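Local structure of Low molecular weight phosphotyrosine phosphatase family protein (Streptococcus pyogenes, 5GOT) at residues A[7-12]-A[36-41]. The protein is a low molecular weight protein tyrosine phosphatase that hydrolyses the phosphate ester of phosphotyrosine in proteins. Sequence-based numbering, arbitrary orientation.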
loop_
_atom_site.group_PDB
_atom_site.type_symbol
_atom_site.label_atom_id
_atom_site.label_comp_id
_atom_site.label_asym_id
_atom_site.label_seq_id
_atom_site.Cartn_x
_atom_site.Cartn_y
_atom_site.Cartn_z
ATOM N N VAL A 7 -2.633 -2.166 2.239
ATOM C CA VAL A 7 -3.339 -3.431 2.372
ATOM C C VAL A 7 -4.400 -3.540 1.288
ATOM O O VAL A 7 -5.109 -2.566 1.003
ATOM C CB VAL A 7 -3.985 -3.573 3.772
ATOM C CG1 VAL A 7 -4.725 -4.873 3.850
ATOM C CG2 VAL A 7 -2.936 -3.486 4.883
ATOM N N CYS A 8 -4.499 -4.716 0.669
ATOM C CA CYS A 8 -5.647 -5.053 -0.176
ATOM C C CYS A 8 -6.007 -6.514 0.101
ATOM O O CYS A 8 -5.519 -7.114 1.060
ATOM C CB CYS A 8 -5.372 -4.766 -1.660
ATOM S SG CYS A 8 -4.103 -5.835 -2.469
ATOM N N LEU A 9 -6.909 -7.079 -0.707
ATOM C CA LEU A 9 -7.435 -8.407 -0.404
ATOM C C LEU A 9 -6.347 -9.478 -0.515
ATOM O O LEU A 9 -6.204 -10.334 0.373
ATOM C CB LEU A 9 -8.604 -8.728 -1.340
ATOM C CG LEU A 9 -9.088 -10.187 -1.338
ATOM C CD1 LEU A 9 -9.809 -10.518 -0.055
ATOM C CD2 LEU A 9 -9.979 -10.463 -2.542
ATOM N N GLY A 10 -5.569 -9.446 -1.599
ATOM C CA GLY A 10 -4.604 -10.499 -1.857
ATOM C C GLY A 10 -3.144 -10.096 -1.841
ATOM O O GLY A 10 -2.279 -10.976 -1.902
ATOM N N ASN A 11 -2.838 -8.791 -1.773
ATOM C CA ASN A 11 -1.447 -8.321 -1.669
ATOM C C ASN A 11 -0.607 -8.814 -2.856
ATOM O O ASN A 11 0.560 -9.179 -2.708
ATOM C CB ASN A 11 -0.821 -8.759 -0.327
ATOM C CG ASN A 11 0.553 -8.131 -0.046
ATOM O OD1 ASN A 11 1.447 -8.801 0.503
ATOM N ND2 ASN A 11 0.719 -6.841 -0.372
ATOM N N ILE A 12 -1.206 -8.831 -4.046
ATOM C CA ILE A 12 -0.437 -9.065 -5.266
ATOM C C ILE A 12 -0.675 -8.011 -6.332
ATOM O O ILE A 12 0.165 -7.880 -7.237
ATOM C CB ILE A 12 -0.692 -10.482 -5.846
ATOM C CG1 ILE A 12 -2.136 -10.664 -6.333
ATOM C CG2 ILE A 12 -0.309 -11.589 -4.851
ATOM C CD1 ILE A 12 -2.333 -12.017 -7.066
ATOM N N ARG A 36 0.491 -5.765 2.833
ATOM C CA ARG A 36 -0.081 -7.010 3.330
ATOM C C ARG A 36 -1.429 -7.267 2.675
ATOM O O ARG A 36 -2.015 -6.390 2.025
ATOM C CB ARG A 36 -0.279 -6.980 4.854
ATOM C CG ARG A 36 0.979 -6.848 5.673
ATOM C CD ARG A 36 1.722 -8.172 5.853
ATOM N NE ARG A 36 2.780 -7.978 6.834
ATOM C CZ ARG A 36 3.961 -7.438 6.553
ATOM N NH1 ARG A 36 4.248 -7.067 5.306
ATOM N NH2 ARG A 36 4.855 -7.268 7.518
ATOM N N ALA A 37 -1.941 -8.473 2.907
ATOM C CA ALA A 37 -3.256 -8.910 2.458
ATOM C C ALA A 37 -4.201 -9.024 3.647
ATOM O O ALA A 37 -3.781 -9.370 4.751
ATOM C CB ALA A 37 -3.186 -10.275 1.765
ATOM N N THR A 38 -5.495 -8.766 3.418
ATOM C CA THR A 38 -6.453 -9.094 4.477
ATOM C C THR A 38 -6.710 -10.593 4.550
ATOM O O THR A 38 -7.013 -11.112 5.630
ATOM C CB THR A 38 -7.788 -8.358 4.287
ATOM O OG1 THR A 38 -8.424 -8.798 3.082
ATOM C CG2 THR A 38 -7.571 -6.860 4.212
ATOM N N SER A 39 -6.588 -11.301 3.426
ATOM C CA SER A 39 -6.919 -12.719 3.330
ATOM C C SER A 39 -5.671 -13.574 3.156
ATOM O O SER A 39 -4.558 -13.072 2.976
ATOM C CB SER A 39 -7.850 -12.987 2.153
ATOM O OG SER A 39 -7.085 -13.039 0.957
ATOM N N ASP A 40 -5.919 -14.894 3.190
ATOM C CA ASP A 40 -5.040 -16.009 2.855
ATOM C C ASP A 40 -4.920 -16.269 1.370
ATOM O O ASP A 40 -4.059 -17.059 0.969
ATOM C CB ASP A 40 -5.594 -17.308 3.454
ATOM C CG ASP A 40 -4.798 -17.788 4.590
ATOM O OD1 ASP A 40 -3.784 -17.125 4.904
ATOM O OD2 ASP A 40 -5.170 -18.831 5.175
ATOM N N TRP A 41 -5.799 -15.677 0.565
ATOM C CA TRP A 41 -6.190 -16.274 -0.703
ATOM C C TRP A 41 -5.078 -16.284 -1.747
ATOM O O TRP A 41 -5.212 -16.987 -2.749
ATOM C CB TRP A 41 -7.426 -15.548 -1.229
ATOM C CG TRP A 41 -8.606 -15.650 -0.292
ATOM C CD1 TRP A 41 -8.655 -16.315 0.906
ATOM C CD2 TRP A 41 -9.906 -15.083 -0.486
ATOM N NE1 TRP A 41 -9.902 -16.197 1.461
ATOM C CE2 TRP A 41 -10.689 -15.441 0.633
ATOM C CE3 TRP A 41 -10.484 -14.299 -1.494
ATOM C CZ2 TRP A 41 -12.018 -15.048 0.770
ATOM C CZ3 TRP A 41 -11.807 -13.915 -1.359
ATOM C CH2 TRP A 41 -12.558 -14.286 -0.233
#
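C8 and A37 pair in parallel where strands 2-8 and 31-37, joined through helix 14-23 as a beta-alpha-beta unit, run out into loops. The sequence from C8 to S15 fits the C(X)5R(S/T) signature of this phosphatase family, so residues 8-12 belong to its P-loop, and C8 is probably the nucleophile. Two backbone bonds close the strand ends: C8 N gives to R36 O at 3.3 Å, and T38 N to C8 O at 2.9 Å. Beyond the sheet, L9 O takes over. S39 N reaches L9 O in the carbonyl plane, while S39 OG donates to L9 O from above that plane at 2.9 Å, so one oxygen is gripped twice by one residue. The same hydroxyl accepts from W41 N, forming an ST turn, so it bridges its own loop and the P-loop backbone.

N11 lies across the end of strand 31-37. N11 CB sits 3.4 Å from A37 N and also meets the A37 methyl. With CG anti to the backbone N (chi1 -171°), the amide extends along R36: CG packs on R36 CA and C, and OD1 also lies near R36 CA. At the tip, ND2 gives hydrogen bonds to S35 OG and S15 OG, and OD1 accepts from K66 NZ and K69 N; this buried amide thus links P-loop, strand and the 66-69 loop, as expected of a residue that holds the P-loop in shape.

On the sheet face carrying V7, V7 CG1 presses on T38 CG2 at a tight 3.5 Å, and both side chains also touch L93 of helix 87-96. Beyond S39, both methyls of L9 approach the benzo part of the W41 indole, L9 CD1 over a ring face and L9 CD2 4.0 Å from W41 CE3.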